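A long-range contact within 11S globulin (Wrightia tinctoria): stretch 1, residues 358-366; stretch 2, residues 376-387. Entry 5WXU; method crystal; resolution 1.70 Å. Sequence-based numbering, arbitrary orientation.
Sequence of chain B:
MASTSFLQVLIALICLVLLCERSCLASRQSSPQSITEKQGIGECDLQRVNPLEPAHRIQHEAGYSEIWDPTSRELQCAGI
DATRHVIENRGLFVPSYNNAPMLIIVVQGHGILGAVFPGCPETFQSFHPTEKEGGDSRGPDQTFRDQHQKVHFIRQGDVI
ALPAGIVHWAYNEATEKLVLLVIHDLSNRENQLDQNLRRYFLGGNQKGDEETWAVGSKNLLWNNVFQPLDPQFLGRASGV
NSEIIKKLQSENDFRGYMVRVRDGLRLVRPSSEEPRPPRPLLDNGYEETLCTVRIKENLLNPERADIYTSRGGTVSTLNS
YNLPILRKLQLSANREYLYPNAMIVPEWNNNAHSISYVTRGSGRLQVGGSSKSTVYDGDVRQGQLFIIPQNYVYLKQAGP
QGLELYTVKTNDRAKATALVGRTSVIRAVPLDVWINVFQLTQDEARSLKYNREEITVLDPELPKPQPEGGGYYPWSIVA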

# COMPACT_ATOMS: atom_id res chain seq x y z
N VAL B 358 6.62 35.90 0.04
CA VAL B 358 7.21 36.62 1.14
C VAL B 358 6.12 37.38 1.90
O VAL B 358 5.49 38.30 1.35
N THR B 359 5.86 36.99 3.12
CA THR B 359 4.84 37.59 3.92
C THR B 359 5.32 38.74 4.75
O THR B 359 4.48 39.58 5.12
N ARG B 360 6.62 38.77 5.05
CA ARG B 360 7.18 39.79 5.97
C ARG B 360 8.59 40.01 5.63
O ARG B 360 9.36 39.07 5.36
N GLY B 361 9.03 41.26 5.69
CA GLY B 361 10.47 41.43 5.60
C GLY B 361 11.06 41.46 4.23
O GLY B 361 10.36 41.71 3.24
N SER B 362 12.33 41.13 4.13
CA SER B 362 13.06 41.20 2.90
C SER B 362 14.35 40.42 3.04
O SER B 362 14.74 40.03 4.13
N GLY B 363 14.99 40.20 1.94
CA GLY B 363 16.31 39.57 1.94
C GLY B 363 16.93 39.47 0.58
O GLY B 363 16.41 40.00 -0.38
N ARG B 364 18.07 38.79 0.49
CA ARG B 364 18.74 38.51 -0.73
C ARG B 364 18.55 37.02 -1.06
O ARG B 364 18.71 36.19 -0.22
N LEU B 365 18.21 36.76 -2.30
CA LEU B 365 18.10 35.44 -2.91
C LEU B 365 19.11 35.33 -4.07
O LEU B 365 19.17 36.13 -4.97
N GLN B 366 19.90 34.28 -4.05
CA GLN B 366 20.66 33.87 -5.22
C GLN B 366 20.25 32.48 -5.68
O GLN B 366 20.05 31.57 -4.85
N TYR B 376 19.44 34.25 -10.79
CA TYR B 376 18.89 35.43 -10.11
C TYR B 376 19.84 35.77 -8.98
O TYR B 376 20.33 34.87 -8.27
N ASP B 377 20.11 37.06 -8.79
CA ASP B 377 20.83 37.46 -7.58
C ASP B 377 20.33 38.84 -7.24
O ASP B 377 20.73 39.80 -7.92
N GLY B 378 19.44 38.94 -6.25
CA GLY B 378 18.80 40.20 -5.87
C GLY B 378 17.85 40.11 -4.70
O GLY B 378 17.78 39.08 -4.02
N ASP B 379 17.14 41.19 -4.45
CA ASP B 379 16.20 41.27 -3.36
C ASP B 379 14.95 40.46 -3.55
O ASP B 379 14.53 40.20 -4.70
N VAL B 380 14.38 40.03 -2.42
CA VAL B 380 13.01 39.63 -2.38
C VAL B 380 12.38 40.43 -1.31
O VAL B 380 13.03 40.77 -0.30
N ARG B 381 11.12 40.74 -1.50
CA ARG B 381 10.42 41.49 -0.49
C ARG B 381 8.98 41.16 -0.39
O ARG B 381 8.47 40.48 -1.27
N GLN B 382 8.34 41.69 0.66
CA GLN B 382 6.95 41.39 1.00
C GLN B 382 6.03 41.57 -0.21
O GLN B 382 6.11 42.53 -1.00
N GLY B 383 5.16 40.59 -0.37
CA GLY B 383 4.20 40.55 -1.46
C GLY B 383 4.68 39.91 -2.73
O GLY B 383 3.88 39.73 -3.62
N GLN B 384 5.95 39.54 -2.83
CA GLN B 384 6.47 38.91 -3.98
C GLN B 384 6.37 37.36 -3.86
O GLN B 384 6.54 36.82 -2.77
N LEU B 385 6.17 36.74 -5.02
CA LEU B 385 6.29 35.31 -5.25
C LEU B 385 7.59 34.98 -5.96
O LEU B 385 7.99 35.70 -6.89
N PHE B 386 8.22 33.85 -5.63
CA PHE B 386 9.41 33.37 -6.40
C PHE B 386 9.43 31.86 -6.54
O PHE B 386 9.00 31.13 -5.57
N ILE B 387 9.80 31.43 -7.74
CA ILE B 387 9.79 30.02 -8.12
C ILE B 387 11.23 29.56 -8.24
O ILE B 387 12.02 30.20 -8.89

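What does L365, the residue with the most covered surface, touch? With 115 Å² covered by the second stretch, it loses more surface there than any other residue of the pair, and it sits on the same face of the antiparallel sheet as V380. Its chi1 is t (171°) and its chi2 p (74°). Its CB lies 3.9 Å from V380 CG1, a valine with chi1 m. Farther out, L365 CD2 comes within 3.6 Å of F386 CD1 and lies over one face of that ring, 4.0 Å from the ring centroid and 26° off the normal, a CH-pi contact. F386 has its CA-to-CB bond toward the first stretch, with chi1 p (58°). The same methyl, L365 CD2, is 4.0 Å from Y376 CD2, so the leucine touches an aliphatic and two aromatic side chains at once.

How does V358 fill the other end of this apolar patch? It buries 112 Å², nearly as much as L365, and its CA-to-CB bond points toward the second stretch with chi1 t (-173°). V358 CG2 meets the edge of the F386 ring, 3.9 Å from F386 CE2, whereas L365 lies over a face. The same methyl is 4.2 Å from V380 CG2, so V380 and F386 each touch both large contributors. The backbone holds the valine in place: V358 N donates to Q384 O at 3.0 Å, and G383 N donates to V358 O at 2.9 Å; G383 and Q384 both belong to the type II turn from R381 to Q384. G363, beside V380, has no side chain to add to the patch; its N and O pair with V380 O and N at 3.0 and 2.9 Å.

Which polar pair anchors the other face of the sheet? D377, with 76 Å² covered, extends its carboxylate in the t rotamer (-174°) to meet R364, whose chi1, chi2 and chi3 are all t. In this salt bridge, R364 NE donates to D377 OD1 at 2.9 Å and R364 NH2 to D377 OD2 at 2.9 Å; a weak bond from R364 NH2 to D377 OD1 spans 3.3 Å. The carboxylate oxygen OD1 lies near the guanidinium plane, as suits donors that point outward along that plane. S362 and R381 share this face, and S362 CB sits over one face of the R381 guanidinium, 4.0 Å from R381 NH2.

Which other polar side chains find partners, and where does water enter? Y376, with chi1 t, donates from its OH to D379 O at 2.6 Å within its own stretch, while its ring flanks L365. A CB on G378 would lie only 2.7 Å from Y376 OH, so glycine leaves room for that hydroxyl. Near the turn, R381 N donates to Q384 OE1 at 2.8 Å. Q382 extends with chi1 and chi2 both t, and one water links the stretches there, accepting from G361 N at 2.9 Å and donating to Q382 OE1 at 2.7 Å.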

# COMPACT_ATOMS: atom_id res chain seq x y z
CB VAL B 358 8.24 37.61 0.63
CG1 VAL B 358 8.99 38.26 1.80
CG2 VAL B 358 9.25 36.98 -0.27
CB THR B 359 4.14 36.59 4.81
OG1 THR B 359 5.11 35.75 5.43
CG2 THR B 359 3.22 35.74 3.93
CB ARG B 360 7.12 39.38 7.44
CG ARG B 360 5.77 39.25 8.06
CD ARG B 360 5.82 39.21 9.59
NE ARG B 360 5.41 37.90 10.13
CZ ARG B 360 5.69 37.43 11.36
NH1 ARG B 360 6.39 38.17 12.25
NH2 ARG B 360 5.26 36.21 11.72
CB SER B 362 13.39 42.66 2.50
OG SER B 362 14.24 43.22 3.49
CB ARG B 364 20.25 38.71 -0.55
CG ARG B 364 21.09 38.53 -1.78
CD ARG B 364 22.58 38.80 -1.51
NE ARG B 364 23.43 38.51 -2.65
CZ ARG B 364 24.76 38.57 -2.66
NH1 ARG B 364 25.44 38.90 -1.56
NH2 ARG B 364 25.40 38.27 -3.75
CB LEU B 365 16.65 35.21 -3.39
CG LEU B 365 16.44 33.94 -4.24
CD1 LEU B 365 16.51 32.70 -3.36
CD2 LEU B 365 15.10 34.06 -4.94
CB GLN B 366 22.13 33.94 -4.97
CG GLN B 366 22.93 33.55 -6.19
CD GLN B 366 24.35 34.00 -6.15
OE1 GLN B 366 25.04 33.85 -5.13
NE2 GLN B 366 24.83 34.51 -7.30
CB TYR B 376 17.47 35.24 -9.55
CG TYR B 376 16.90 36.46 -8.89
CD1 TYR B 376 16.56 37.58 -9.65
CD2 TYR B 376 16.82 36.60 -7.50
CE1 TYR B 376 16.05 38.72 -9.07
CE2 TYR B 376 16.27 37.75 -6.91
CZ TYR B 376 15.94 38.85 -7.71
OH TYR B 376 15.42 40.03 -7.14
CB ASP B 377 22.36 37.49 -7.77
CG ASP B 377 23.15 37.79 -6.43
OD1 ASP B 377 22.55 37.91 -5.33
OD2 ASP B 377 24.40 37.80 -6.44
CB ASP B 379 15.76 42.71 -3.13
CG ASP B 379 16.94 43.63 -2.74
OD1 ASP B 379 17.90 43.15 -2.07
OD2 ASP B 379 16.85 44.83 -3.08
CB VAL B 380 12.78 38.11 -2.21
CG1 VAL B 380 13.44 37.38 -3.37
CG2 VAL B 380 13.34 37.59 -0.85
CB ARG B 381 10.67 42.98 -0.71
CG ARG B 381 10.15 43.60 -1.99
CD ARG B 381 10.93 44.94 -2.27
NE ARG B 381 11.44 45.58 -1.02
CZ ARG B 381 12.70 45.56 -0.53
NH1 ARG B 381 13.74 44.96 -1.16
NH2 ARG B 381 12.94 46.15 0.65
CB GLN B 382 6.45 42.23 2.17
CG GLN B 382 5.03 41.93 2.61
CD GLN B 382 4.56 42.92 3.65
OE1 GLN B 382 5.18 43.09 4.69
NE2 GLN B 382 3.45 43.58 3.37
CB GLN B 384 7.91 39.31 -4.28
CG GLN B 384 8.08 40.83 -4.56
CD GLN B 384 9.51 41.20 -4.85
OE1 GLN B 384 10.40 40.71 -4.20
NE2 GLN B 384 9.74 41.99 -5.91
CB LEU B 385 5.12 34.88 -6.14
CG LEU B 385 4.70 33.40 -6.19
CD1 LEU B 385 3.93 33.04 -4.92
CD2 LEU B 385 3.89 33.07 -7.45
CB PHE B 386 10.80 33.91 -5.92
CG PHE B 386 11.17 33.63 -4.51
CD1 PHE B 386 11.92 32.51 -4.19
CD2 PHE B 386 10.86 34.51 -3.48
CE1 PHE B 386 12.32 32.24 -2.91
CE2 PHE B 386 11.23 34.23 -2.19
CZ PHE B 386 12.01 33.11 -1.90
CB ILE B 387 9.03 29.78 -9.45
CG1 ILE B 387 7.52 29.85 -9.28
CG2 ILE B 387 9.26 28.36 -9.95
CD1 ILE B 387 6.99 30.96 -8.54
O HOH W 1 7.52 43.78 5.76